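Local coordinates for protein methyl-coenzyme M reductase gamma subunit (Methermicoccus shengliensis DSM 18856, PDB 7NKG) that contributes, as the gamma subunit of a six-chain assembly, to a factor 430 site at which methyl-coenzyme M is probably reduced to methane, at residues 41-46 and 126-131; 84-89 and 132-137; 88-93 and 100-105; 145-150 and 181-186. All coordinates share one frame; numbering follows the deposited sequence. Where two conformers were deposited one is given.

Interaction 1. Residues 41-46 and 126-131; sequences LGHRAP and ARERDV
The guanidinium of Arg-44 receives the carboxylate of Glu-128 at its edge, whereas the carboxylate is approached from above its own plane. The two flat groups stand 78° apart, and Arg-44 NH1 reaches Glu-128 OE2 at 3.0 Å in a salt bridge with an N-H...O angle of 151°. The His-43 ring has the carbonyl oxygen of Leu-41 over the centre of one face, and Glu-128 OE2 lies obliquely to it, closest to the methylene, with His-43 CB 3.4 Å from OE2. A chi1 of 72° and an extended chain to NE carry the shaft of Arg-44 past the same oxygen, its CD lying 3.5 Å from Glu-128 OE2. Glu-128 OE1 instead accepts a hydrogen bond from a water at 2.7 Å, which also donates to the backbone O of His-43 at 3.2 Å. Glu-128 begins helix 128-140, directly after the N-cap residue Arg-127, and its extended chain reaches from this strand-helix junction to the loop that follows helix 34-41. Beyond the contact, Arg-44 NE binds Ser-48 O, its NH1 also pairs with Glu-132, and His-43 NE2 binds Tyr-85 O. Arg-44 NH1 therefore serves two carboxylates from the same helix, an arrangement that would probably favour the ionised form of the buried Glu-128 and offset the crowding of negative charge.

Interaction 2. Residues 84-89 and 132-137; sequences RYVQWT and EVYGKM
Tyr-134 meets Val-86 along one side of its ring. Its CB and CG serve as a stalk, directed by a chi1 of 160° that leaves the ring reaching from the helix toward the strand. The contact starts at CD2, which lies 4.1 Å from Val-86 CB, and is closest at CE2, where the gap to Val-86 CG1 is 3.8 Å. Val-86 CB sits in the ring plane at the edge, whereas CG1 approaches obliquely. At the tip, Tyr-134 OH donates to a water at 2.7 Å, and that water donates in turn to Val-86 O at 3.0 Å, so the hydroxyl is tied to the strand backbone through one solvent molecule; the nearest carbon of Trp-88, CD1, is 4.5 Å from Tyr-134 OH. The other branch of the valine turns to the helix backbone, Val-86 CG2 resting 4.0 Å from Gly-135 CA, where the helix carries no side chain. The axes of strand 84-89 and helix 132-137 approach within 8.6 Å and run nearly parallel, at 17°. This part of helix 128-140 thus runs along strand 83-90 on one face of the antiparallel sheet, with Tyr-134 also touching Val-124 of neighbouring strand 122-127 and Tyr-105 and Ala-106 of helix 99-109.

Interaction 3. Residues 88-93 and 100-105; sequences WTDSMY and YWRSYY
Arg-102 holds Asp-90 side-on with two nitrogens, one to each carboxylate oxygen. Arg-102 NE donates to Asp-90 OD2 at 2.8 Å and nearly straight, at 174°, while NH2 reaches the syn lone pair of Asp-90 OD1 at the same 2.8 Å and 165°. The carboxylate and guanidinium planes are nearly coplanar, and the pair forms a nearly flat, two-bonded salt bridge. On one face of this guanidinium lies Trp-88: the ring and guanidinium planes are within 7° of each other, and Arg-102 CZ stands 3.7 Å from the centroid of the Trp-88 five-membered ring, a cation-pi stack over the face. The methylene of the tryptophan joins in, with Trp-88 CB 3.4 Å from Arg-102 NE. The arginine chain, extended from CG to NE, carries the guanidinium from the helix to the strand. Thr-144 OG1 gives NH2 a further partner, and Trp-88 NE1 is bonded to Ser-138 OG. These bonds and the stack together fix the rotation of the buried guanidinium. Helix 99-109 is joined in this way to the end of strand 83-90, while Ala-149 of the adjacent antiparallel strand 149-151 touches Trp-88, Asp-90 and Arg-102.

Interaction 4. Residues 145-150 and 181-186; sequences CPALAG and GTIIMD
Behind Pro-146 and Ala-147, which press on Ile-183, the sulfur Cys-145 SG accepts two backbone N-H groups. Ala-147 N lies 3.4 Å from Cys-145 SG, and Leu-148 N, at 3.5 Å, points almost straight at the same sulfur, at 174°. Together with the bond from Ala-149 N to Cys-145 O at 3.0 Å, these brace a short turn, 146-148, that has helical backbone angles without the regular helical bonds and leads into strand 149-151. Within this chain that strand is an outermost one of the four-stranded antiparallel sheet, and the turn before it meets the middle strand, 182-187, of a second, three-stranded antiparallel sheet. The meeting is apolar and centred on one side chain, Ile-183, which crosses the proline ring obliquely. Its CB is 3.8 Å from Pro-146 CB, and CG2, anti to its own backbone nitrogen, passes 3.6 Å from Pro-146 O. That carbonyl oxygen also has a weak hydrogen bond from Arg-176 NE of strand 176-179, the same nitrogen that binds Ala-149 O. Leu-200 of strand 193-201 touches both Pro-146 and Ile-183. With CG1 beside the backbone nitrogen (chi1 -65°), the isoleucine directs its longer branch at the next residue of the turn, CD1 ending 4.0 Å from Ala-147 CB.

From the N terminus, the loop after helix 34-41 is the first to be tied back, when interaction 1 reaches the start of helix 128-140 some eighty residues later. Strand 83-90 opens two contacts within that span. Interaction 3 closes a short loop of six residues onto helix 99-109 and lies wholly inside the span of interaction 1. Interaction 2 reaches on to 132-137, so it crosses interaction 1 along the chain; it starts from the same strand as interaction 3, with which it shares Trp-88 and Thr-89. Interaction 4 follows in series, linking the two sheets; backbone pairing of Thr-89 with Gly-150 and of Ser-91 with Leu-148 joins it to the earlier contacts.

Interaction 1. Residues 41-46 and 126-131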
loop_
_atom_site.group_PDB
_atom_site.type_symbol
_atom_site.label_atom_id
_atom_site.label_comp_id
_atom_site.label_asym_id
_atom_site.label_seq_id
_atom_site.Cartn_x
_atom_site.Cartn_y
_atom_site.Cartn_z
ATOM N N LEU C 41 -30.585 30.163 18.221
ATOM C CA LEU C 41 -29.429 29.736 17.404
ATOM C C LEU C 41 -28.190 29.351 18.279
ATOM O O LEU C 41 -27.413 28.490 17.868
ATOM C CB LEU C 41 -29.098 30.771 16.321
ATOM C CG LEU C 41 -30.244 31.108 15.346
ATOM C CD1 LEU C 41 -29.785 32.094 14.299
ATOM C CD2 LEU C 41 -30.809 29.846 14.641
ATOM N N GLY C 42 -28.065 29.912 19.486
ATOM C CA GLY C 42 -27.012 29.552 20.433
ATOM C C GLY C 42 -25.583 29.922 20.088
ATOM O O GLY C 42 -24.656 29.316 20.632
ATOM N N HIS C 43 -25.377 30.935 19.240
ATOM C CA HIS C 43 -24.026 31.343 18.827
ATOM C C HIS C 43 -23.438 32.432 19.718
ATOM O O HIS C 43 -22.212 32.533 19.832
ATOM C CB HIS C 43 -24.051 31.839 17.383
ATOM C CG HIS C 43 -24.604 30.826 16.430
ATOM N ND1 HIS C 43 -24.208 29.501 16.485
ATOM C CD2 HIS C 43 -25.498 30.974 15.425
ATOM C CE1 HIS C 43 -24.888 28.883 15.533
ATOM N NE2 HIS C 43 -25.651 29.730 14.850
ATOM N N ARG C 44 -24.291 33.285 20.284
ATOM C CA ARG C 44 -23.844 34.378 21.156
ATOM C C ARG C 44 -24.999 34.818 22.067
ATOM O O ARG C 44 -26.157 34.452 21.818
ATOM C CB ARG C 44 -23.312 35.580 20.326
ATOM C CG ARG C 44 -24.409 36.347 19.609
ATOM C CD ARG C 44 -23.894 37.484 18.749
ATOM N NE ARG C 44 -24.942 38.471 18.504
ATOM C CZ ARG C 44 -25.967 38.311 17.672
ATOM N NH1 ARG C 44 -26.087 37.194 16.962
ATOM N NH2 ARG C 44 -26.881 39.268 17.543
ATOM N N ALA C 45 -24.697 35.626 23.104
ATOM C CA ALA C 45 -25.732 36.084 24.019
ATOM C C ALA C 45 -26.749 36.978 23.291
ATOM O O ALA C 45 -26.323 37.859 22.545
ATOM C CB ALA C 45 -25.099 36.863 25.158
ATOM N N PRO C 46 -28.079 36.802 23.479
ATOM C CA PRO C 46 -29.035 37.714 22.815
ATOM C C PRO C 46 -28.777 39.182 23.157
ATOM O O PRO C 46 -28.457 39.498 24.306
ATOM C CB PRO C 46 -30.399 37.255 23.345
ATOM C CG PRO C 46 -30.177 35.865 23.783
ATOM C CD PRO C 46 -28.784 35.807 24.306
ATOM N N ALA C 126 -23.190 30.658 7.054
ATOM C CA ALA C 126 -22.942 31.974 6.460
ATOM C C ALA C 126 -22.343 32.889 7.542
ATOM O O ALA C 126 -22.387 32.550 8.730
ATOM C CB ALA C 126 -24.259 32.576 5.908
ATOM N N ARG C 127 -21.846 34.084 7.165
ATOM C CA ARG C 127 -21.382 35.103 8.125
ATOM C C ARG C 127 -22.545 35.366 9.111
ATOM O O ARG C 127 -23.713 35.398 8.680
ATOM C CB ARG C 127 -20.986 36.370 7.370
ATOM C CG ARG C 127 -19.768 36.186 6.479
ATOM C CD ARG C 127 -18.454 36.234 7.232
ATOM N NE ARG C 127 -17.324 36.227 6.304
ATOM C CZ ARG C 127 -16.062 36.464 6.645
ATOM N NH1 ARG C 127 -15.106 36.456 5.723
ATOM N NH2 ARG C 127 -15.742 36.710 7.914
ATOM N N GLU C 128 -22.267 35.345 10.415
ATOM C CA GLU C 128 -23.318 35.327 11.425
ATOM C C GLU C 128 -24.542 36.252 11.169
ATOM O O GLU C 128 -25.665 35.731 11.147
ATOM C CB GLU C 128 -22.771 35.589 12.819
ATOM C CG GLU C 128 -23.804 35.265 13.888
ATOM C CD GLU C 128 -23.335 35.371 15.320
ATOM O OE1 GLU C 128 -22.153 35.720 15.553
ATOM O OE2 GLU C 128 -24.158 35.080 16.216
ATOM N N ARG C 129 -24.357 37.581 10.949
ATOM C CA ARG C 129 -25.538 38.438 10.738
ATOM C C ARG C 129 -26.324 38.024 9.489
ATOM O O ARG C 129 -27.550 38.086 9.523
ATOM C CB ARG C 129 -25.208 39.924 10.738
ATOM C CG ARG C 129 -24.513 40.455 9.506
ATOM C CD ARG C 129 -23.963 41.847 9.789
ATOM N NE ARG C 129 -22.908 41.790 10.803
ATOM C CZ ARG C 129 -22.508 42.802 11.567
ATOM N NH1 ARG C 129 -23.062 44.005 11.440
ATOM N NH2 ARG C 129 -21.557 42.618 12.477
ATOM N N ASP C 130 -25.638 37.530 8.431
ATOM C CA ASP C 130 -26.309 37.046 7.217
ATOM C C ASP C 130 -27.102 35.787 7.530
ATOM O O ASP C 130 -28.214 35.624 7.016
ATOM C CB ASP C 130 -25.307 36.713 6.108
ATOM C CG ASP C 130 -24.298 37.786 5.787
ATOM O OD1 ASP C 130 -24.591 38.985 6.051
ATOM O OD2 ASP C 130 -23.230 37.444 5.272
ATOM N N VAL C 131 -26.536 34.873 8.337
ATOM C CA VAL C 131 -27.241 33.634 8.674
ATOM C C VAL C 131 -28.479 33.939 9.546
ATOM O O VAL C 131 -29.435 33.173 9.494
ATOM C CB VAL C 131 -26.306 32.514 9.273
ATOM C CG1 VAL C 131 -26.351 32.471 10.801
ATOM C CG2 VAL C 131 -26.644 31.143 8.700
HETATM O O HOH W 1 -21.016 34.117 17.359
#

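Interaction 2. Residues 84-89 and 132-137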
loop_
_atom_site.group_PDB
_atom_site.type_symbol
_atom_site.label_atom_id
_atom_site.label_comp_id
_atom_site.label_asym_id
_atom_site.label_seq_id
_atom_site.Cartn_x
_atom_site.Cartn_y
_atom_site.Cartn_z
ATOM N N ARG C 84 -21.378 31.102 11.111
ATOM C CA ARG C 84 -22.315 30.381 11.982
ATOM C C ARG C 84 -23.380 29.662 11.153
ATOM O O ARG C 84 -23.422 29.835 9.942
ATOM C CB ARG C 84 -22.955 31.354 12.993
ATOM C CG ARG C 84 -21.962 32.016 13.923
ATOM C CD ARG C 84 -21.129 31.049 14.739
ATOM N NE ARG C 84 -20.460 31.773 15.815
ATOM C CZ ARG C 84 -19.446 31.310 16.535
ATOM N NH1 ARG C 84 -18.923 32.051 17.507
ATOM N NH2 ARG C 84 -18.966 30.091 16.315
ATOM N N TYR C 85 -24.267 28.893 11.805
ATOM C CA TYR C 85 -25.214 28.072 11.070
ATOM C C TYR C 85 -26.651 28.086 11.599
ATOM O O TYR C 85 -26.901 28.432 12.757
ATOM C CB TYR C 85 -24.664 26.647 11.063
ATOM C CG TYR C 85 -24.819 25.984 12.402
ATOM C CD1 TYR C 85 -23.876 26.162 13.401
ATOM C CD2 TYR C 85 -25.951 25.249 12.702
ATOM C CE1 TYR C 85 -24.097 25.692 14.685
ATOM C CE2 TYR C 85 -26.157 24.736 13.961
ATOM C CZ TYR C 85 -25.280 25.037 14.977
ATOM O OH TYR C 85 -25.491 24.433 16.185
ATOM N N VAL C 86 -27.578 27.655 10.724
ATOM C CA VAL C 86 -28.995 27.458 11.017
ATOM C C VAL C 86 -29.291 26.069 10.444
ATOM O O VAL C 86 -29.114 25.881 9.238
ATOM C CB VAL C 86 -29.883 28.538 10.352
ATOM C CG1 VAL C 86 -31.365 28.193 10.497
ATOM C CG2 VAL C 86 -29.593 29.915 10.945
ATOM N N GLN C 87 -29.661 25.092 11.286
ATOM C CA GLN C 87 -29.927 23.735 10.810
ATOM C C GLN C 87 -31.340 23.316 11.174
ATOM O O GLN C 87 -31.729 23.425 12.335
ATOM C CB GLN C 87 -28.907 22.732 11.359
ATOM C CG GLN C 87 -29.148 21.314 10.860
ATOM C CD GLN C 87 -27.917 20.463 10.979
ATOM O OE1 GLN C 87 -27.059 20.458 10.091
ATOM N NE2 GLN C 87 -27.783 19.725 12.083
ATOM N N TRP C 88 -32.078 22.783 10.184
ATOM C CA TRP C 88 -33.467 22.362 10.315
ATOM C C TRP C 88 -33.662 20.875 10.041
ATOM O O TRP C 88 -33.017 20.328 9.150
ATOM C CB TRP C 88 -34.328 23.111 9.287
ATOM C CG TRP C 88 -34.729 24.485 9.728
ATOM C CD1 TRP C 88 -34.173 25.671 9.345
ATOM C CD2 TRP C 88 -35.773 24.807 10.655
ATOM N NE1 TRP C 88 -34.799 26.714 9.991
ATOM C CE2 TRP C 88 -35.794 26.211 10.794
ATOM C CE3 TRP C 88 -36.707 24.042 11.370
ATOM C CZ2 TRP C 88 -36.709 26.865 11.619
ATOM C CZ3 TRP C 88 -37.590 24.687 12.211
ATOM C CH2 TRP C 88 -37.595 26.086 12.321
ATOM N N THR C 89 -34.589 20.259 10.767
ATOM C CA THR C 89 -35.058 18.896 10.539
ATOM C C THR C 89 -36.536 19.049 10.216
ATOM O O THR C 89 -37.240 19.799 10.904
ATOM C CB THR C 89 -34.827 18.009 11.747
ATOM O OG1 THR C 89 -33.415 17.894 11.953
ATOM C CG2 THR C 89 -35.435 16.614 11.575
ATOM N N GLU C 132 -28.472 35.034 10.337
ATOM C CA GLU C 132 -29.641 35.417 11.128
ATOM C C GLU C 132 -30.737 35.975 10.218
ATOM O O GLU C 132 -31.911 35.681 10.445
ATOM C CB GLU C 132 -29.287 36.460 12.191
ATOM C CG GLU C 132 -28.469 35.873 13.326
ATOM C CD GLU C 132 -28.559 36.666 14.604
ATOM O OE1 GLU C 132 -28.777 37.894 14.518
ATOM O OE2 GLU C 132 -28.416 36.060 15.690
ATOM N N VAL C 133 -30.376 36.726 9.161
ATOM C CA VAL C 133 -31.365 37.229 8.198
ATOM C C VAL C 133 -32.044 36.021 7.520
ATOM O O VAL C 133 -33.272 35.990 7.416
ATOM C CB VAL C 133 -30.732 38.175 7.155
ATOM C CG1 VAL C 133 -31.709 38.505 6.022
ATOM C CG2 VAL C 133 -30.238 39.458 7.815
ATOM N N TYR C 134 -31.243 35.019 7.117
ATOM C CA TYR C 134 -31.764 33.789 6.537
ATOM C C TYR C 134 -32.623 33.052 7.592
ATOM O O TYR C 134 -33.729 32.622 7.275
ATOM C CB TYR C 134 -30.610 32.878 6.023
ATOM C CG TYR C 134 -31.029 31.432 5.877
ATOM C CD1 TYR C 134 -31.807 31.022 4.806
ATOM C CD2 TYR C 134 -30.763 30.504 6.878
ATOM C CE1 TYR C 134 -32.297 29.731 4.723
ATOM C CE2 TYR C 134 -31.275 29.218 6.821
ATOM C CZ TYR C 134 -32.030 28.829 5.734
ATOM O OH TYR C 134 -32.523 27.548 5.658
ATOM N N GLY C 135 -32.089 32.877 8.801
ATOM C CA GLY C 135 -32.756 32.167 9.892
ATOM C C GLY C 135 -34.136 32.709 10.196
ATOM O O GLY C 135 -35.084 31.937 10.366
ATOM N N LYS C 136 -34.279 34.040 10.195
ATOM C CA LYS C 136 -35.572 34.692 10.441
ATOM C C LYS C 136 -36.587 34.258 9.369
ATOM O O LYS C 136 -37.685 33.846 9.709
ATOM C CB LYS C 136 -35.391 36.216 10.442
ATOM C CG LYS C 136 -36.621 36.978 10.896
ATOM C CD LYS C 136 -36.375 38.490 10.828
ATOM C CE LYS C 136 -37.525 39.298 11.380
ATOM N NZ LYS C 136 -37.714 39.081 12.845
ATOM N N MET C 137 -36.212 34.315 8.086
ATOM C CA MET C 137 -37.116 33.896 7.011
ATOM C C MET C 137 -37.387 32.394 7.091
ATOM O O MET C 137 -38.512 31.976 6.851
ATOM C CB MET C 137 -36.533 34.268 5.648
ATOM C CG MET C 137 -36.495 35.768 5.415
ATOM S SD MET C 137 -35.516 36.195 3.974
ATOM C CE MET C 137 -35.413 37.949 4.160
HETATM O O HOH W 2 -31.401 25.774 7.288
#

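Interaction 3. Residues 88-93 and 100-105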
loop_
_atom_site.group_PDB
_atom_site.type_symbol
_atom_site.label_atom_id
_atom_site.label_comp_id
_atom_site.label_asym_id
_atom_site.label_seq_id
_atom_site.Cartn_x
_atom_site.Cartn_y
_atom_site.Cartn_z
ATOM N N TRP C 88 -32.078 22.783 10.184
ATOM C CA TRP C 88 -33.467 22.362 10.315
ATOM C C TRP C 88 -33.662 20.875 10.041
ATOM O O TRP C 88 -33.017 20.328 9.150
ATOM C CB TRP C 88 -34.328 23.111 9.287
ATOM C CG TRP C 88 -34.729 24.485 9.728
ATOM C CD1 TRP C 88 -34.173 25.671 9.345
ATOM C CD2 TRP C 88 -35.773 24.807 10.655
ATOM N NE1 TRP C 88 -34.799 26.714 9.991
ATOM C CE2 TRP C 88 -35.794 26.211 10.794
ATOM C CE3 TRP C 88 -36.707 24.042 11.370
ATOM C CZ2 TRP C 88 -36.709 26.865 11.619
ATOM C CZ3 TRP C 88 -37.590 24.687 12.211
ATOM C CH2 TRP C 88 -37.595 26.086 12.321
ATOM N N THR C 89 -34.589 20.259 10.767
ATOM C CA THR C 89 -35.058 18.896 10.539
ATOM C C THR C 89 -36.536 19.049 10.216
ATOM O O THR C 89 -37.240 19.799 10.904
ATOM C CB THR C 89 -34.827 18.009 11.747
ATOM O OG1 THR C 89 -33.415 17.894 11.953
ATOM C CG2 THR C 89 -35.435 16.614 11.575
ATOM N N ASP C 90 -37.008 18.363 9.164
ATOM C CA ASP C 90 -38.397 18.510 8.709
ATOM C C ASP C 90 -39.072 17.151 8.573
ATOM O O ASP C 90 -38.559 16.289 7.862
ATOM C CB ASP C 90 -38.396 19.222 7.351
ATOM C CG ASP C 90 -37.897 20.646 7.461
ATOM O OD1 ASP C 90 -38.623 21.476 8.033
ATOM O OD2 ASP C 90 -36.776 20.926 6.973
ATOM N N SER C 91 -40.234 16.967 9.222
ATOM C CA SER C 91 -40.949 15.702 9.143
ATOM C C SER C 91 -41.329 15.337 7.721
ATOM O O SER C 91 -41.730 16.196 6.933
ATOM C CB SER C 91 -42.222 15.739 9.984
ATOM O OG SER C 91 -42.848 14.466 10.021
ATOM N N MET C 92 -41.259 14.051 7.406
ATOM C CA MET C 92 -41.764 13.559 6.131
ATOM C C MET C 92 -43.319 13.500 6.110
ATOM O O MET C 92 -43.892 13.292 5.039
ATOM C CB MET C 92 -41.138 12.200 5.818
ATOM C CG MET C 92 -39.672 12.348 5.436
ATOM S SD MET C 92 -38.831 10.819 5.092
ATOM C CE MET C 92 -39.666 10.290 3.603
ATOM N N TYR C 93 -43.990 13.762 7.261
ATOM C CA TYR C 93 -45.441 13.813 7.342
ATOM C C TYR C 93 -45.910 15.217 6.996
ATOM O O TYR C 93 -46.487 15.932 7.808
ATOM C CB TYR C 93 -45.914 13.331 8.721
ATOM C CG TYR C 93 -45.626 11.852 8.840
ATOM C CD1 TYR C 93 -46.321 10.929 8.067
ATOM C CD2 TYR C 93 -44.510 11.400 9.529
ATOM C CE1 TYR C 93 -45.936 9.599 8.008
ATOM C CE2 TYR C 93 -44.143 10.061 9.517
ATOM C CZ TYR C 93 -44.869 9.160 8.761
ATOM O OH TYR C 93 -44.509 7.842 8.702
ATOM N N TYR C 100 -33.906 19.503 0.207
ATOM C CA TYR C 100 -33.374 20.121 -1.018
ATOM C C TYR C 100 -33.996 21.495 -1.273
ATOM O O TYR C 100 -33.274 22.414 -1.663
ATOM C CB TYR C 100 -33.525 19.233 -2.276
ATOM C CG TYR C 100 -32.435 18.178 -2.374
ATOM C CD1 TYR C 100 -31.114 18.533 -2.626
ATOM C CD2 TYR C 100 -32.702 16.854 -2.084
ATOM C CE1 TYR C 100 -30.092 17.583 -2.608
ATOM C CE2 TYR C 100 -31.696 15.899 -2.068
ATOM C CZ TYR C 100 -30.386 16.268 -2.304
ATOM O OH TYR C 100 -29.416 15.288 -2.192
ATOM N N TRP C 101 -35.285 21.660 -0.975
ATOM C CA TRP C 101 -35.962 22.933 -1.257
ATOM C C TRP C 101 -35.594 24.038 -0.237
ATOM O O TRP C 101 -35.600 25.215 -0.628
ATOM C CB TRP C 101 -37.471 22.733 -1.458
ATOM C CG TRP C 101 -37.751 22.515 -2.923
ATOM C CD1 TRP C 101 -38.013 23.492 -3.840
ATOM C CD2 TRP C 101 -37.458 21.324 -3.683
ATOM N NE1 TRP C 101 -37.947 22.982 -5.116
ATOM C CE2 TRP C 101 -37.640 21.642 -5.047
ATOM C CE3 TRP C 101 -37.120 20.005 -3.338
ATOM C CZ2 TRP C 101 -37.467 20.701 -6.066
ATOM C CZ3 TRP C 101 -36.975 19.066 -4.345
ATOM C CH2 TRP C 101 -37.158 19.412 -5.692
ATOM N N ARG C 102 -35.170 23.699 1.002
ATOM C CA ARG C 102 -34.631 24.739 1.905
ATOM C C ARG C 102 -33.273 25.202 1.291
ATOM O O ARG C 102 -32.990 26.388 1.273
ATOM C CB ARG C 102 -34.376 24.223 3.323
ATOM C CG ARG C 102 -35.618 24.056 4.179
ATOM C CD ARG C 102 -35.224 23.990 5.647
ATOM N NE ARG C 102 -36.343 23.706 6.560
ATOM C CZ ARG C 102 -37.125 24.611 7.156
ATOM N NH1 ARG C 102 -36.961 25.916 6.913
ATOM N NH2 ARG C 102 -38.092 24.220 7.981
ATOM N N SER C 103 -32.458 24.257 0.759
ATOM C CA SER C 103 -31.192 24.617 0.135
ATOM C C SER C 103 -31.408 25.440 -1.144
ATOM O O SER C 103 -30.683 26.406 -1.348
ATOM C CB SER C 103 -30.355 23.375 -0.159
ATOM O OG SER C 103 -29.928 22.773 1.051
ATOM N N TYR C 104 -32.416 25.098 -1.978
ATOM C CA TYR C 104 -32.684 25.889 -3.196
ATOM C C TYR C 104 -33.166 27.282 -2.813
ATOM O O TYR C 104 -32.738 28.277 -3.423
ATOM C CB TYR C 104 -33.743 25.226 -4.095
ATOM C CG TYR C 104 -33.406 23.826 -4.567
ATOM C CD1 TYR C 104 -32.090 23.443 -4.803
ATOM C CD2 TYR C 104 -34.394 22.865 -4.714
ATOM C CE1 TYR C 104 -31.776 22.155 -5.217
ATOM C CE2 TYR C 104 -34.087 21.560 -5.080
ATOM C CZ TYR C 104 -32.776 21.204 -5.334
ATOM O OH TYR C 104 -32.484 19.906 -5.704
ATOM N N TYR C 105 -34.016 27.384 -1.766
ATOM C CA TYR C 105 -34.459 28.695 -1.280
ATOM C C TYR C 105 -33.235 29.568 -0.902
ATOM O O TYR C 105 -33.169 30.725 -1.295
ATOM C CB TYR C 105 -35.397 28.549 -0.057
ATOM C CG TYR C 105 -35.579 29.862 0.674
ATOM C CD1 TYR C 105 -36.350 30.879 0.129
ATOM C CD2 TYR C 105 -34.826 30.160 1.805
ATOM C CE1 TYR C 105 -36.437 32.125 0.737
ATOM C CE2 TYR C 105 -34.878 31.410 2.400
ATOM C CZ TYR C 105 -35.665 32.400 1.848
ATOM O OH TYR C 105 -35.724 33.642 2.439
#

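Interaction 4. Residues 145-150 and 181-186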
loop_
_atom_site.group_PDB
_atom_site.type_symbol
_atom_site.label_atom_id
_atom_site.label_comp_id
_atom_site.label_asym_id
_atom_site.label_seq_id
_atom_site.Cartn_x
_atom_site.Cartn_y
_atom_site.Cartn_z
ATOM N N CYS C 145 -43.368 24.667 9.872
ATOM C CA CYS C 145 -44.463 24.416 10.811
ATOM C C CYS C 145 -43.681 24.144 12.093
ATOM O O CYS C 145 -42.833 23.249 12.092
ATOM C CB CYS C 145 -45.340 23.221 10.468
ATOM S SG CYS C 145 -46.317 22.632 11.888
ATOM N N PRO C 146 -44.000 24.810 13.211
ATOM C CA PRO C 146 -43.198 24.618 14.431
ATOM C C PRO C 146 -43.348 23.250 15.103
ATOM O O PRO C 146 -42.528 22.917 15.966
ATOM C CB PRO C 146 -43.643 25.779 15.315
ATOM C CG PRO C 146 -45.022 26.096 14.861
ATOM C CD PRO C 146 -45.008 25.879 13.385
ATOM N N ALA C 147 -44.382 22.454 14.732
ATOM C CA ALA C 147 -44.546 21.097 15.264
ATOM C C ALA C 147 -43.829 20.092 14.338
ATOM O O ALA C 147 -43.119 19.197 14.830
ATOM C CB ALA C 147 -46.026 20.737 15.358
ATOM N N LEU C 148 -44.065 20.175 13.005
ATOM C CA LEU C 148 -43.473 19.216 12.074
ATOM C C LEU C 148 -42.011 19.489 11.775
ATOM O O LEU C 148 -41.372 18.619 11.196
ATOM C CB LEU C 148 -44.276 19.171 10.766
ATOM C CG LEU C 148 -45.749 18.753 10.889
ATOM C CD1 LEU C 148 -46.486 18.994 9.583
ATOM C CD2 LEU C 148 -45.894 17.287 11.280
ATOM N N ALA C 149 -41.463 20.634 12.198
ATOM C CA ALA C 149 -40.067 20.967 11.953
ATOM C C ALA C 149 -39.416 21.396 13.267
ATOM O O ALA C 149 -40.112 21.770 14.214
ATOM C CB ALA C 149 -39.993 22.092 10.926
ATOM N N GLY C 150 -38.090 21.335 13.317
ATOM C CA GLY C 150 -37.359 21.784 14.491
ATOM C C GLY C 150 -35.939 22.166 14.149
ATOM O O GLY C 150 -35.320 21.530 13.287
ATOM N N GLY C 181 -51.295 24.670 24.070
ATOM C CA GLY C 181 -51.798 25.263 22.837
ATOM C C GLY C 181 -50.812 26.021 21.968
ATOM O O GLY C 181 -51.225 26.598 20.962
ATOM N N THR C 182 -49.502 25.982 22.283
ATOM C CA THR C 182 -48.501 26.651 21.438
ATOM C C THR C 182 -47.173 25.899 21.468
ATOM O O THR C 182 -46.923 25.146 22.408
ATOM C CB THR C 182 -48.284 28.111 21.877
ATOM O OG1 THR C 182 -47.632 28.824 20.814
ATOM C CG2 THR C 182 -47.518 28.223 23.218
ATOM N N ILE C 183 -46.320 26.111 20.450
ATOM C CA ILE C 183 -45.018 25.448 20.432
ATOM C C ILE C 183 -44.050 26.316 21.202
ATOM O O ILE C 183 -43.849 27.485 20.852
ATOM C CB ILE C 183 -44.506 25.158 19.006
ATOM C CG1 ILE C 183 -45.445 24.121 18.311
ATOM C CG2 ILE C 183 -43.016 24.683 19.058
ATOM C CD1 ILE C 183 -45.292 22.617 18.759
ATOM N N ILE C 184 -43.409 25.724 22.210
ATOM C CA ILE C 184 -42.421 26.408 23.025
ATOM C C ILE C 184 -41.075 25.788 22.748
ATOM O O ILE C 184 -40.939 24.576 22.876
ATOM C CB ILE C 184 -42.767 26.253 24.543
ATOM C CG1 ILE C 184 -44.078 27.006 24.906
ATOM C CG2 ILE C 184 -41.588 26.685 25.451
ATOM C CD1 ILE C 184 -44.092 28.498 24.696
ATOM N N MET C 185 -40.068 26.620 22.467
ATOM C CA MET C 185 -38.695 26.193 22.322
ATOM C C MET C 185 -37.935 26.839 23.501
ATOM O O MET C 185 -37.883 28.061 23.595
ATOM C CB MET C 185 -38.114 26.679 20.992
ATOM C CG MET C 185 -36.745 26.136 20.751
ATOM S SD MET C 185 -36.132 26.454 19.095
ATOM C CE MET C 185 -34.630 25.457 19.174
ATOM N N ASP C 186 -37.412 26.024 24.426
ATOM C CA ASP C 186 -36.719 26.528 25.619
ATOM C C ASP C 186 -35.273 25.993 25.756
ATOM O O ASP C 186 -34.706 26.007 26.845
ATOM C CB ASP C 186 -37.559 26.254 26.878
ATOM C CG ASP C 186 -37.872 24.797 27.135
ATOM O OD1 ASP C 186 -37.291 23.929 26.436
ATOM O OD2 ASP C 186 -38.706 24.520 28.029
#